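Local structure of RagB/SusD domain protein (5J90) at residues S61-T66 with A427-G432; W262-M267 with S307-H312; M267-E272 with K446-L451; A284-T289 with G319-S324; K291-E296 with Q313-I318. The protein binds chitin as a SusD homolog, probably holding sugar chains at the outer membrane so that a partner transporter can import them. One frame throughout, in Å; residues are numbered along the deposited sequence.

Contact 1. Residues S61-T66 with A427-G432; sequences SGYMAT and AGFPEG
Tyr63 and Phe429 meet edge to face: Phe429 turns its edge toward one face of the tyrosine, with ring planes at 66° and Phe429 CD2 3.8 Å from Tyr63 CG, nearer the rim than the centre. Farther out, the tyrosine lies against backbone, its CD2 3.6 Å from Gly432 CA. The hydroxyl hydrogen-bonds to Trp425 O and accepts from a water at 2.9 Å from Tyr63 OH, which also donates to Glu431 O. Met64 bends at its last torsion (chi3 -108°), and this swings CE to 3.8 Å from Pro430 CB. That proline follows a cis peptide, and its CB sits over the centre of the Phe429 ring. Ser61, whose CB touches Gly432 O, positions the tyrosine backbone: its OG closes an ST turn by accepting from Tyr63 N at 3.2 Å, and also bonds Ser57 O. An alanine in place of Tyr63 would probably leave the Phe429 edge without the face it meets and Trp425 O without its hydroxyl partner. Direct hydrogen bonds between the segments are lacking, so the turn after helix 57-60 is joined to the link between helices 413-428 and 432-442 by aromatic and van der Waals contact plus one bridging water.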
# COMPACT_ATOMS: atom_id res chain seq x y z
N SER A 61 5.92 -18.85 -6.76
CA SER A 61 4.70 -19.42 -6.17
C SER A 61 4.98 -20.59 -5.23
O SER A 61 4.10 -21.01 -4.49
CB SER A 61 3.79 -19.95 -7.28
OG SER A 61 4.44 -21.01 -7.98
N GLY A 62 6.18 -21.16 -5.31
CA GLY A 62 6.47 -22.39 -4.61
C GLY A 62 6.09 -23.67 -5.34
O GLY A 62 6.23 -24.76 -4.78
N TYR A 63 5.63 -23.57 -6.58
CA TYR A 63 5.24 -24.76 -7.33
C TYR A 63 6.42 -25.57 -7.87
O TYR A 63 6.38 -26.80 -7.87
CB TYR A 63 4.37 -24.36 -8.52
CG TYR A 63 2.90 -24.13 -8.21
CD1 TYR A 63 2.38 -24.30 -6.92
CD2 TYR A 63 2.02 -23.77 -9.22
CE1 TYR A 63 1.01 -24.10 -6.66
CE2 TYR A 63 0.67 -23.59 -8.98
CZ TYR A 63 0.17 -23.75 -7.70
OH TYR A 63 -1.18 -23.56 -7.48
N MET A 64 7.44 -24.88 -8.37
CA MET A 64 8.53 -25.52 -9.12
C MET A 64 9.84 -24.84 -8.80
O MET A 64 9.86 -23.72 -8.27
CB MET A 64 8.24 -25.45 -10.62
CG MET A 64 7.00 -26.23 -11.03
SD MET A 64 6.51 -26.07 -12.76
CE MET A 64 5.04 -25.04 -12.59
N ALA A 65 10.95 -25.50 -9.11
CA ALA A 65 12.28 -24.93 -8.86
C ALA A 65 13.25 -25.42 -9.91
O ALA A 65 13.12 -26.53 -10.42
CB ALA A 65 12.77 -25.31 -7.48
N THR A 66 14.22 -24.58 -10.25
CA THR A 66 15.22 -24.97 -11.24
C THR A 66 16.48 -25.57 -10.61
O THR A 66 16.94 -25.11 -9.56
CB THR A 66 15.61 -23.79 -12.16
OG1 THR A 66 16.47 -24.28 -13.20
CG2 THR A 66 16.34 -22.71 -11.37
N ALA A 427 -4.55 -27.40 -5.50
CA ALA A 427 -5.46 -27.65 -6.61
C ALA A 427 -5.05 -26.94 -7.91
O ALA A 427 -5.33 -27.43 -9.00
CB ALA A 427 -6.90 -27.28 -6.22
N GLY A 428 -4.41 -25.77 -7.79
CA GLY A 428 -4.12 -24.95 -8.95
C GLY A 428 -2.84 -25.31 -9.69
O GLY A 428 -2.57 -24.72 -10.73
N PHE A 429 -2.06 -26.25 -9.17
CA PHE A 429 -0.83 -26.68 -9.83
C PHE A 429 -1.17 -27.15 -11.24
O PHE A 429 -2.18 -27.82 -11.43
CB PHE A 429 -0.18 -27.81 -9.02
CG PHE A 429 1.11 -28.31 -9.61
CD1 PHE A 429 1.12 -29.42 -10.45
CD2 PHE A 429 2.30 -27.66 -9.33
CE1 PHE A 429 2.31 -29.88 -11.00
CE2 PHE A 429 3.49 -28.12 -9.89
CZ PHE A 429 3.49 -29.23 -10.72
N PRO A 430 -0.33 -26.80 -12.24
CA PRO A 430 0.97 -26.11 -12.22
C PRO A 430 0.90 -24.62 -12.58
O PRO A 430 1.90 -24.04 -13.03
CB PRO A 430 1.74 -26.85 -13.31
CG PRO A 430 0.69 -27.08 -14.35
CD PRO A 430 -0.61 -27.32 -13.59
N GLU A 431 -0.27 -23.99 -12.41
CA GLU A 431 -0.45 -22.60 -12.85
C GLU A 431 0.08 -21.58 -11.82
O GLU A 431 -0.66 -21.06 -10.98
CB GLU A 431 -1.92 -22.35 -13.21
CG GLU A 431 -2.14 -21.26 -14.25
CD GLU A 431 -1.61 -19.91 -13.80
OE1 GLU A 431 -2.34 -19.19 -13.07
OE2 GLU A 431 -0.46 -19.57 -14.14
N GLY A 432 1.36 -21.29 -11.91
CA GLY A 432 2.04 -20.53 -10.89
C GLY A 432 1.64 -19.08 -10.73
O GLY A 432 1.80 -18.52 -9.65
O HOH W 1 -2.70 -21.69 -9.14

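Contact 2. Residues W262-M267 with S307-H312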
# COMPACT_ATOMS: atom_id res chain seq x y z
N TRP A 262 14.70 -30.89 -21.12
CA TRP A 262 15.80 -29.99 -20.79
C TRP A 262 16.28 -30.13 -19.36
O TRP A 262 17.37 -29.65 -19.02
CB TRP A 262 15.41 -28.53 -21.02
CG TRP A 262 14.95 -28.22 -22.40
CD1 TRP A 262 15.06 -29.00 -23.52
CD2 TRP A 262 14.31 -27.01 -22.83
NE1 TRP A 262 14.53 -28.36 -24.60
CE2 TRP A 262 14.04 -27.14 -24.20
CE3 TRP A 262 13.91 -25.85 -22.17
CZ2 TRP A 262 13.41 -26.14 -24.94
CZ3 TRP A 262 13.28 -24.85 -22.90
CH2 TRP A 262 13.04 -25.00 -24.27
N LEU A 263 15.47 -30.75 -18.51
CA LEU A 263 15.75 -30.86 -17.08
C LEU A 263 15.99 -29.49 -16.44
O LEU A 263 16.79 -29.36 -15.51
CB LEU A 263 16.95 -31.77 -16.83
CG LEU A 263 16.90 -33.18 -17.45
CD1 LEU A 263 18.17 -33.94 -17.09
CD2 LEU A 263 15.67 -33.95 -17.01
N ASP A 264 15.29 -28.47 -16.93
CA ASP A 264 15.49 -27.10 -16.45
C ASP A 264 14.50 -26.70 -15.35
O ASP A 264 14.59 -25.61 -14.79
CB ASP A 264 15.39 -26.11 -17.60
CG ASP A 264 16.73 -25.79 -18.23
OD1 ASP A 264 17.79 -26.17 -17.66
OD2 ASP A 264 16.71 -25.15 -19.30
N ILE A 265 13.54 -27.57 -15.07
CA ILE A 265 12.60 -27.32 -13.98
C ILE A 265 12.24 -28.65 -13.32
O ILE A 265 12.15 -29.70 -13.99
CB ILE A 265 11.34 -26.53 -14.46
CG1 ILE A 265 10.63 -25.83 -13.29
CG2 ILE A 265 10.37 -27.41 -15.24
CD1 ILE A 265 11.39 -24.63 -12.75
N ARG A 266 12.06 -28.59 -12.00
CA ARG A 266 11.80 -29.78 -11.18
C ARG A 266 10.72 -29.48 -10.15
O ARG A 266 10.33 -28.32 -9.94
CB ARG A 266 13.08 -30.19 -10.42
CG ARG A 266 14.33 -30.48 -11.27
CD ARG A 266 14.35 -31.89 -11.86
NE ARG A 266 13.56 -31.97 -13.08
CZ ARG A 266 13.50 -33.03 -13.88
NH1 ARG A 266 14.21 -34.13 -13.60
NH2 ARG A 266 12.74 -33.00 -14.96
N MET A 267 10.22 -30.53 -9.50
CA MET A 267 9.43 -30.39 -8.28
C MET A 267 10.14 -29.45 -7.30
O MET A 267 11.37 -29.47 -7.19
CB MET A 267 9.27 -31.76 -7.64
CG MET A 267 8.40 -31.79 -6.39
SD MET A 267 8.45 -33.45 -5.68
CE MET A 267 7.05 -33.38 -4.57
N SER A 307 26.21 -25.39 -7.42
CA SER A 307 27.56 -25.71 -7.87
C SER A 307 27.52 -26.20 -9.31
O SER A 307 28.21 -25.68 -10.18
CB SER A 307 28.19 -26.75 -6.96
OG SER A 307 29.52 -27.03 -7.37
N GLY A 308 26.70 -27.22 -9.56
CA GLY A 308 26.50 -27.74 -10.89
C GLY A 308 25.07 -28.23 -11.08
O GLY A 308 24.44 -28.68 -10.12
N LYS A 309 24.58 -28.15 -12.31
CA LYS A 309 23.21 -28.57 -12.62
C LYS A 309 22.96 -30.03 -12.26
O LYS A 309 21.86 -30.41 -11.86
CB LYS A 309 22.93 -28.36 -14.11
CG LYS A 309 21.52 -28.75 -14.53
CD LYS A 309 21.29 -28.47 -16.00
CE LYS A 309 19.92 -28.96 -16.43
NZ LYS A 309 19.68 -28.65 -17.86
N SER A 310 23.99 -30.86 -12.39
CA SER A 310 23.83 -32.29 -12.13
C SER A 310 23.52 -32.57 -10.66
O SER A 310 23.04 -33.65 -10.32
CB SER A 310 25.07 -33.06 -12.58
OG SER A 310 26.21 -32.65 -11.83
N ASP A 311 23.79 -31.61 -9.78
CA ASP A 311 23.52 -31.78 -8.36
C ASP A 311 22.03 -31.94 -8.07
O ASP A 311 21.65 -32.58 -7.09
CB ASP A 311 24.08 -30.61 -7.54
CG ASP A 311 25.59 -30.57 -7.53
OD1 ASP A 311 26.23 -31.62 -7.80
OD2 ASP A 311 26.15 -29.49 -7.25
N HIS A 312 21.18 -31.35 -8.90
CA HIS A 312 19.73 -31.41 -8.67
C HIS A 312 18.89 -31.82 -9.87
O HIS A 312 17.68 -32.00 -9.74
CB HIS A 312 19.22 -30.07 -8.11
CG HIS A 312 19.82 -29.70 -6.80
ND1 HIS A 312 20.93 -28.88 -6.69
CD2 HIS A 312 19.49 -30.05 -5.53
CE1 HIS A 312 21.24 -28.73 -5.41
NE2 HIS A 312 20.38 -29.43 -4.69
O HOH W 2 20.22 -25.87 -18.93
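Lys309 reaches across to the 262-264 turn and gives its ammonium to two protein oxygens. NZ donates to Trp262 O at 2.8 Å, nearly along the C=O axis (171°). It also forms a salt bridge with Asp264, NZ to OD1 3.1 Å, meeting that oxygen from above the carboxylate plane, the two side chains crossing at about a right angle. A water completes a small triangle, accepting from Lys309 NZ at 3.0 Å and donating to Asp264 OD1 at 2.8 Å. The carboxylate has further partners in Thr68 OG1 and Gln50 NE2, which probably limit how it can turn.

Van der Waals contact comes from the lysine chain, straight from CG outward and set off anti to the backbone N (chi1 -179°). Its CE passes 3.3 Å from Leu263 O, a buried carbonyl oxygen that has no polar partner in the model, and 4.1 Å from Leu263 CB. Nearer strand 266-267, Arg266 CD lies 3.9 Å from His312 O. The arginine chain doubles back so that NE donates to Ile265 O.

Trp262 and Leu263 follow helix 255-261, and Leu263 leaves helical angles with positive phi. A positive charge near the C-terminal end of a helix is a familiar arrangement, probably favoured by the helix dipole; here Lys309 brings it from a surface loop.

Contact 3. Residues M267-E272 with K446-L451; sequences MSADME and KLFPVL
Asp270, in the first turn of helix 269-277, carries a loop-to-helix-start contact with Leu447 and Phe448 of the stretch that follows helix 432-442. Its OD1 accepts from Phe448 N at 2.8 Å, an N-H...O angle of 161°, through the syn lone pair. The CG is beside the backbone N and anti to the carbonyl carbon (chi1 -71°), which sets it on the loop side, near Leu447 CD2.

Two waters extend the grip. One donates to Asp270 OD1 at 2.8 Å and to Lys446 O, and it stands over the centre of one face of the Phe448 ring. The other donates to Asp270 OD2 at 2.6 Å and to Phe448 O at 2.7 Å. OD1 is thus held by a backbone N-H and a water, OD2 by a water.

Carbon contacts frame the carboxylate. Leu447 CD2 lies 3.6 Å from Asp270 CG, its side chain crossing the aspartate at about a right angle. Phe448 slides past in the opposite sense, its ring 20° from the carboxylate plane. Phe448 CD2, the ring atom closest to Asp270 OD1, is also 3.9 Å from Ala269 CB; farther along, Ala269 O comes to the ring edge, 3.5 Å from CE2.

An alanine at Asp270 would probably leave Phe448 N without its acceptor and both waters without an anchor on the helix.

Ser268 is the N-cap, its OG accepting from Met271 N. An acidic residue in the turn just after such a cap is a familiar feature of helix N-termini, where the helix dipole would probably stabilise its negative charge.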
# COMPACT_ATOMS: atom_id res chain seq x y z
N MET A 267 10.22 -30.53 -9.50
CA MET A 267 9.43 -30.39 -8.28
C MET A 267 10.14 -29.45 -7.30
O MET A 267 11.37 -29.47 -7.19
CB MET A 267 9.27 -31.76 -7.64
CG MET A 267 8.40 -31.79 -6.39
SD MET A 267 8.45 -33.45 -5.68
CE MET A 267 7.05 -33.38 -4.57
N SER A 268 9.38 -28.62 -6.60
CA SER A 268 9.96 -27.71 -5.61
C SER A 268 10.01 -28.31 -4.21
O SER A 268 9.30 -29.25 -3.89
CB SER A 268 9.12 -26.43 -5.52
OG SER A 268 7.87 -26.74 -4.94
N ALA A 269 10.85 -27.71 -3.36
CA ALA A 269 10.89 -28.09 -1.95
C ALA A 269 9.58 -27.82 -1.22
O ALA A 269 9.18 -28.59 -0.36
CB ALA A 269 12.04 -27.39 -1.25
N ASP A 270 8.89 -26.73 -1.56
CA ASP A 270 7.60 -26.46 -0.92
C ASP A 270 6.57 -27.54 -1.27
O ASP A 270 5.80 -27.98 -0.40
CB ASP A 270 7.05 -25.08 -1.31
CG ASP A 270 7.83 -23.94 -0.70
OD1 ASP A 270 7.94 -23.87 0.54
OD2 ASP A 270 8.33 -23.10 -1.47
N MET A 271 6.54 -27.94 -2.53
CA MET A 271 5.63 -29.00 -2.94
C MET A 271 5.96 -30.32 -2.24
O MET A 271 5.06 -31.03 -1.82
CB MET A 271 5.62 -29.16 -4.47
CG MET A 271 4.63 -28.25 -5.17
SD MET A 271 2.98 -28.91 -4.95
CE MET A 271 1.98 -27.56 -5.58
N GLU A 272 7.25 -30.62 -2.09
CA GLU A 272 7.61 -31.84 -1.37
C GLU A 272 7.13 -31.76 0.08
O GLU A 272 6.47 -32.66 0.57
CB GLU A 272 9.12 -32.10 -1.40
CG GLU A 272 9.46 -33.42 -0.73
CD GLU A 272 10.95 -33.68 -0.55
OE1 GLU A 272 11.77 -33.26 -1.39
OE2 GLU A 272 11.30 -34.35 0.45
N LYS A 446 2.42 -20.91 3.66
CA LYS A 446 3.77 -20.52 4.06
C LYS A 446 4.78 -21.22 3.15
O LYS A 446 4.65 -22.42 2.89
CB LYS A 446 4.04 -20.88 5.53
CG LYS A 446 3.00 -20.37 6.52
CD LYS A 446 2.87 -18.86 6.50
CE LYS A 446 4.11 -18.18 7.04
NZ LYS A 446 3.87 -16.72 7.30
N LEU A 447 5.77 -20.47 2.68
CA LEU A 447 6.79 -20.98 1.76
C LEU A 447 8.19 -20.83 2.35
O LEU A 447 8.45 -19.94 3.15
CB LEU A 447 6.73 -20.23 0.42
CG LEU A 447 5.41 -20.29 -0.35
CD1 LEU A 447 5.48 -19.42 -1.61
CD2 LEU A 447 5.03 -21.73 -0.72
N PHE A 448 9.12 -21.70 1.94
CA PHE A 448 10.50 -21.57 2.40
C PHE A 448 11.15 -20.31 1.84
O PHE A 448 11.13 -20.09 0.63
CB PHE A 448 11.33 -22.79 1.98
CG PHE A 448 10.85 -24.10 2.55
CD1 PHE A 448 10.61 -24.24 3.91
CD2 PHE A 448 10.66 -25.19 1.72
CE1 PHE A 448 10.18 -25.45 4.43
CE2 PHE A 448 10.22 -26.41 2.24
CZ PHE A 448 9.99 -26.53 3.59
N PRO A 449 11.75 -19.49 2.71
CA PRO A 449 12.44 -18.29 2.23
C PRO A 449 13.70 -18.63 1.43
O PRO A 449 14.32 -19.68 1.65
CB PRO A 449 12.82 -17.55 3.52
CG PRO A 449 12.85 -18.63 4.57
CD PRO A 449 11.73 -19.57 4.18
N VAL A 450 14.09 -17.76 0.51
CA VAL A 450 15.33 -17.99 -0.24
C VAL A 450 16.53 -17.92 0.71
O VAL A 450 16.46 -17.29 1.76
CB VAL A 450 15.52 -17.00 -1.42
CG1 VAL A 450 14.39 -17.14 -2.43
CG2 VAL A 450 15.65 -15.55 -0.92
N LEU A 451 17.61 -18.59 0.33
CA LEU A 451 18.86 -18.57 1.09
C LEU A 451 19.85 -17.58 0.51
O LEU A 451 20.77 -17.14 1.19
CB LEU A 451 19.48 -19.97 1.12
CG LEU A 451 18.63 -21.00 1.86
CD1 LEU A 451 19.26 -22.39 1.76
CD2 LEU A 451 18.45 -20.59 3.31
O HOH W 3 6.19 -24.81 2.48
O HOH W 4 9.84 -20.93 -1.63

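Contact 4. Residues A284-T289 with G319-S324; sequences ASYFDT and GAVVRS
Gly319 packs directly against the end of helix 283-286, its CA only 3.8 Å from Phe287 CA, and this is the tight part of the contact. Gly319 N donates to Tyr286 O at 2.8 Å and Val321 N to Ser285 O at 3.1 Å, which binds the two backbones together. There is no room for a side chain at Gly319: a CB would clash with Ser285 O and with the backbone of Tyr286 and Phe287. Val321 follows with CG1, anti to its carbonyl carbon (chi1 -65°), 3.7 Å from Ser285 OG and 3.9 Å from Tyr286 CD1. On the inner side the Tyr286 ring stacks on Phe429, and its hydroxyl bonds Ile426 O.

In terms of fold, the last carbonyls of a short helix are taken up by the chain entering a 3-10 turn, 320-322, so the two ends of the long excursion between residues 289 and 319 are brought together at its base.

The outer side is looser and built from charge and water. Asp288 and Arg323 meet tip to tip, the guanidinium giving NH2 to OD1 at 2.9 Å, almost straight at 177°, and NH1 to OD2 at 2.9 Å, a more bent bond tilted out of the guanidinium plane; both oxygens use their syn lone pairs. The two planes are 31° apart, so the pair is slightly twisted. Arg323 is exposed, but one guanidinium face rests on the Gly319-Ala320 peptide. Beside the pair a water accepts from Ala320 N at 3.0 Å and lies close to Asp288 OD1 and Ala284 O.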
# COMPACT_ATOMS: atom_id res chain seq x y z
N ALA A 284 1.20 -38.00 -7.36
CA ALA A 284 1.63 -38.96 -8.37
C ALA A 284 1.44 -38.46 -9.80
O ALA A 284 2.22 -38.78 -10.68
CB ALA A 284 0.93 -40.29 -8.18
N SER A 285 0.40 -37.67 -10.03
CA SER A 285 0.21 -37.10 -11.36
C SER A 285 0.87 -35.73 -11.49
O SER A 285 1.20 -35.31 -12.59
CB SER A 285 -1.27 -37.03 -11.75
OG SER A 285 -2.00 -36.17 -10.89
N TYR A 286 1.09 -35.05 -10.37
CA TYR A 286 1.75 -33.75 -10.40
C TYR A 286 3.23 -33.87 -10.73
O TYR A 286 3.79 -33.02 -11.43
CB TYR A 286 1.61 -33.02 -9.05
CG TYR A 286 0.27 -32.37 -8.77
CD1 TYR A 286 -0.86 -32.67 -9.53
CD2 TYR A 286 0.14 -31.45 -7.74
CE1 TYR A 286 -2.08 -32.06 -9.27
CE2 TYR A 286 -1.07 -30.86 -7.46
CZ TYR A 286 -2.18 -31.15 -8.23
OH TYR A 286 -3.39 -30.56 -7.97
N PHE A 287 3.86 -34.94 -10.22
CA PHE A 287 5.30 -35.12 -10.30
C PHE A 287 5.68 -36.55 -10.65
O PHE A 287 4.89 -37.47 -10.44
CB PHE A 287 5.95 -34.72 -8.98
CG PHE A 287 5.60 -33.32 -8.55
CD1 PHE A 287 6.11 -32.24 -9.23
CD2 PHE A 287 4.74 -33.10 -7.48
CE1 PHE A 287 5.78 -30.94 -8.87
CE2 PHE A 287 4.40 -31.80 -7.11
CZ PHE A 287 4.92 -30.73 -7.80
N ASP A 288 6.87 -36.73 -11.19
CA ASP A 288 7.43 -38.06 -11.43
C ASP A 288 8.38 -38.41 -10.30
O ASP A 288 9.01 -37.54 -9.70
CB ASP A 288 8.21 -38.10 -12.75
CG ASP A 288 7.33 -37.94 -13.98
OD1 ASP A 288 6.14 -38.31 -13.93
OD2 ASP A 288 7.84 -37.44 -15.00
N THR A 289 8.50 -39.70 -10.00
CA THR A 289 9.50 -40.11 -9.03
C THR A 289 10.91 -39.79 -9.55
O THR A 289 11.15 -39.77 -10.76
CB THR A 289 9.39 -41.61 -8.66
OG1 THR A 289 9.45 -42.41 -9.85
CG2 THR A 289 8.07 -41.87 -7.95
N GLY A 319 5.18 -33.93 -13.64
CA GLY A 319 4.56 -35.19 -14.03
C GLY A 319 3.52 -35.15 -15.13
O GLY A 319 3.47 -34.23 -15.95
N ALA A 320 2.67 -36.18 -15.13
CA ALA A 320 1.72 -36.40 -16.21
C ALA A 320 0.76 -35.25 -16.48
O ALA A 320 0.24 -35.12 -17.59
CB ALA A 320 0.95 -37.70 -15.98
N VAL A 321 0.52 -34.40 -15.48
CA VAL A 321 -0.43 -33.29 -15.67
C VAL A 321 0.00 -32.33 -16.77
O VAL A 321 -0.84 -31.66 -17.36
CB VAL A 321 -0.74 -32.50 -14.36
CG1 VAL A 321 -1.46 -33.40 -13.35
CG2 VAL A 321 0.52 -31.88 -13.78
N VAL A 322 1.31 -32.25 -17.04
CA VAL A 322 1.78 -31.41 -18.14
C VAL A 322 2.01 -32.16 -19.45
O VAL A 322 2.29 -31.55 -20.48
CB VAL A 322 3.04 -30.59 -17.78
CG1 VAL A 322 2.76 -29.68 -16.59
CG2 VAL A 322 4.24 -31.50 -17.52
N ARG A 323 1.87 -33.49 -19.41
CA ARG A 323 2.01 -34.29 -20.62
C ARG A 323 0.64 -34.42 -21.27
O ARG A 323 0.02 -35.50 -21.31
CB ARG A 323 2.67 -35.64 -20.32
CG ARG A 323 4.09 -35.45 -19.78
CD ARG A 323 4.91 -36.74 -19.76
NE ARG A 323 4.58 -37.63 -18.65
CZ ARG A 323 5.16 -37.58 -17.45
NH1 ARG A 323 6.07 -36.66 -17.19
NH2 ARG A 323 4.81 -38.46 -16.52
N SER A 324 0.16 -33.29 -21.78
CA SER A 324 -1.21 -33.14 -22.24
C SER A 324 -1.29 -31.97 -23.20
O SER A 324 -0.49 -31.02 -23.11
CB SER A 324 -2.10 -32.85 -21.03
OG SER A 324 -3.45 -32.66 -21.42
O HOH W 5 3.47 -38.22 -13.09

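Contact 5. Residues K291-E296 with Q313-I318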
# COMPACT_ATOMS: atom_id res chain seq x y z
N LYS A 291 14.88 -39.74 -10.49
CA LYS A 291 15.87 -40.66 -11.08
C LYS A 291 16.98 -40.94 -10.08
O LYS A 291 17.46 -42.08 -9.97
CB LYS A 291 16.44 -40.07 -12.36
CG LYS A 291 17.53 -40.91 -13.03
CD LYS A 291 18.07 -40.18 -14.26
CE LYS A 291 19.10 -41.01 -15.02
NZ LYS A 291 18.47 -42.22 -15.61
N GLN A 292 17.40 -39.91 -9.35
CA GLN A 292 18.49 -40.02 -8.38
C GLN A 292 18.09 -40.81 -7.15
O GLN A 292 18.89 -41.55 -6.57
CB GLN A 292 18.97 -38.63 -7.96
CG GLN A 292 20.17 -38.63 -7.02
CD GLN A 292 20.65 -37.23 -6.70
OE1 GLN A 292 20.29 -36.26 -7.39
NE2 GLN A 292 21.45 -37.10 -5.65
N PHE A 293 16.83 -40.64 -6.75
CA PHE A 293 16.28 -41.29 -5.57
C PHE A 293 15.09 -42.14 -6.00
O PHE A 293 13.94 -41.71 -5.86
CB PHE A 293 15.85 -40.24 -4.54
CG PHE A 293 16.95 -39.29 -4.15
CD1 PHE A 293 17.94 -39.67 -3.25
CD2 PHE A 293 17.01 -38.01 -4.68
CE1 PHE A 293 18.95 -38.80 -2.89
CE2 PHE A 293 18.01 -37.13 -4.33
CZ PHE A 293 18.98 -37.53 -3.43
N PRO A 294 15.36 -43.33 -6.54
CA PRO A 294 14.31 -44.16 -7.16
C PRO A 294 13.06 -44.33 -6.30
O PRO A 294 13.14 -44.60 -5.10
CB PRO A 294 15.01 -45.51 -7.36
CG PRO A 294 16.44 -45.14 -7.55
CD PRO A 294 16.68 -43.97 -6.64
N ASN A 295 11.91 -44.14 -6.94
CA ASN A 295 10.60 -44.31 -6.31
C ASN A 295 10.26 -43.28 -5.23
O ASN A 295 9.29 -43.45 -4.50
CB ASN A 295 10.44 -45.73 -5.76
CG ASN A 295 10.72 -46.79 -6.80
OD1 ASN A 295 11.59 -47.65 -6.62
ND2 ASN A 295 9.99 -46.73 -7.91
N GLU A 296 11.05 -42.22 -5.15
CA GLU A 296 10.79 -41.14 -4.20
C GLU A 296 10.44 -39.84 -4.92
O GLU A 296 10.90 -39.58 -6.03
CB GLU A 296 12.00 -40.90 -3.29
CG GLU A 296 12.34 -42.05 -2.36
CD GLU A 296 13.48 -41.71 -1.41
OE1 GLU A 296 13.46 -40.60 -0.84
OE2 GLU A 296 14.39 -42.55 -1.23
N GLN A 313 19.51 -31.99 -11.04
CA GLN A 313 18.73 -32.25 -12.25
C GLN A 313 17.97 -33.57 -12.20
O GLN A 313 17.00 -33.76 -12.93
CB GLN A 313 19.60 -32.20 -13.50
CG GLN A 313 20.46 -33.44 -13.69
CD GLN A 313 21.47 -33.26 -14.79
OE1 GLN A 313 21.59 -32.18 -15.37
NE2 GLN A 313 22.20 -34.33 -15.10
N ASP A 314 18.44 -34.50 -11.36
CA ASP A 314 17.82 -35.81 -11.26
C ASP A 314 16.87 -35.94 -10.07
O ASP A 314 16.44 -37.04 -9.72
CB ASP A 314 18.87 -36.92 -11.27
CG ASP A 314 19.49 -37.12 -12.65
OD1 ASP A 314 18.81 -36.83 -13.66
OD2 ASP A 314 20.65 -37.58 -12.72
N PHE A 315 16.51 -34.80 -9.47
CA PHE A 315 15.38 -34.77 -8.54
C PHE A 315 14.07 -34.97 -9.34
O PHE A 315 14.11 -35.14 -10.56
CB PHE A 315 15.36 -33.43 -7.78
CG PHE A 315 16.32 -33.38 -6.60
CD1 PHE A 315 17.66 -33.73 -6.75
CD2 PHE A 315 15.88 -32.97 -5.35
CE1 PHE A 315 18.53 -33.68 -5.68
CE2 PHE A 315 16.75 -32.92 -4.27
CZ PHE A 315 18.08 -33.27 -4.44
N SER A 316 12.92 -34.93 -8.67
CA SER A 316 11.65 -35.22 -9.34
C SER A 316 11.29 -34.24 -10.46
O SER A 316 11.38 -33.03 -10.29
CB SER A 316 10.49 -35.30 -8.35
OG SER A 316 10.52 -36.50 -7.59
N GLY A 317 10.87 -34.78 -11.60
CA GLY A 317 10.40 -33.95 -12.69
C GLY A 317 8.93 -33.61 -12.55
O GLY A 317 8.22 -34.16 -11.70
N ILE A 318 8.46 -32.69 -13.39
CA ILE A 318 7.03 -32.38 -13.45
C ILE A 318 6.34 -33.55 -14.15
O ILE A 318 6.86 -34.10 -15.12
CB ILE A 318 6.77 -31.05 -14.21
CG1 ILE A 318 7.71 -29.94 -13.69
CG2 ILE A 318 5.31 -30.66 -14.08
CD1 ILE A 318 7.66 -29.73 -12.18
O HOH W 6 14.35 -37.34 -12.24
O HOH W 7 20.46 -34.60 -9.53
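Gln292 and Asp314 make a direct backbone link, Gln292 N donating to Asp314 O at 3.0 Å. The same carbonyl takes a second bond from Ser290 OG, just before the segment.

The aromatic part is a T-shaped pair. Phe293 points its edge at the face of Phe315, with planes at 89° and Phe293 CE2 3.7 Å from Phe315 CE1, toward the rim of the receiving ring. Phe293 opens a type II turn to Glu296, closed by Glu296 N on Phe293 O. Gln292 CG covers part of one Phe293 face.

Waters supply further links. One donates to Gln292 OE1 at 2.7 Å and accepts from Asp314 N, also at 2.7 Å, so it joins the Gln292 side chain to the backbone of the other segment. Gln292 is extended, with CG anti to its own N (chi1 -176°), and OE1 also lies 3.6 Å from Phe315 CE1. Another water accepts from Lys291 N and is close to Phe315 O.

Between side chains, Lys291 and Asp314 run side by side. Lys291 CD is 3.5 Å from Asp314 OD1, but NZ turns off and stays 5.7 Å from that oxygen, so opposite charges are near without forming a salt bridge.

What binds these two irregular stretches is therefore a backbone bond from Gln292 N, an edge-to-face phenylalanine pair and bridging water, with any pull between lysine and aspartate likely to be weak and long-range.

Contacts 1, 2 and 3 come together at the small antiparallel sheet of 64-65 and 266-267: Ala65 O and Arg266 N are 2.8 Å apart, a probable hydrogen bond, and Ser268 OG reaches Gly62 O at 2.6 Å. Contacts 2 and 3 share Met267, whose N is 2.9 Å from Ser316 O of contact 5. Phe429 of contact 1 packs on Phe287 and Tyr286 of contact 4, the two contact centres about 12 Å apart. Contact 5 is nested along the chain inside contact 4, and Asp288 N lies 2.9 Å from Gly317 O. Contact 1 is nearest the middle of the chain, about 9 Å from centre to centre, and contact 5, at about 26 Å, is farthest out.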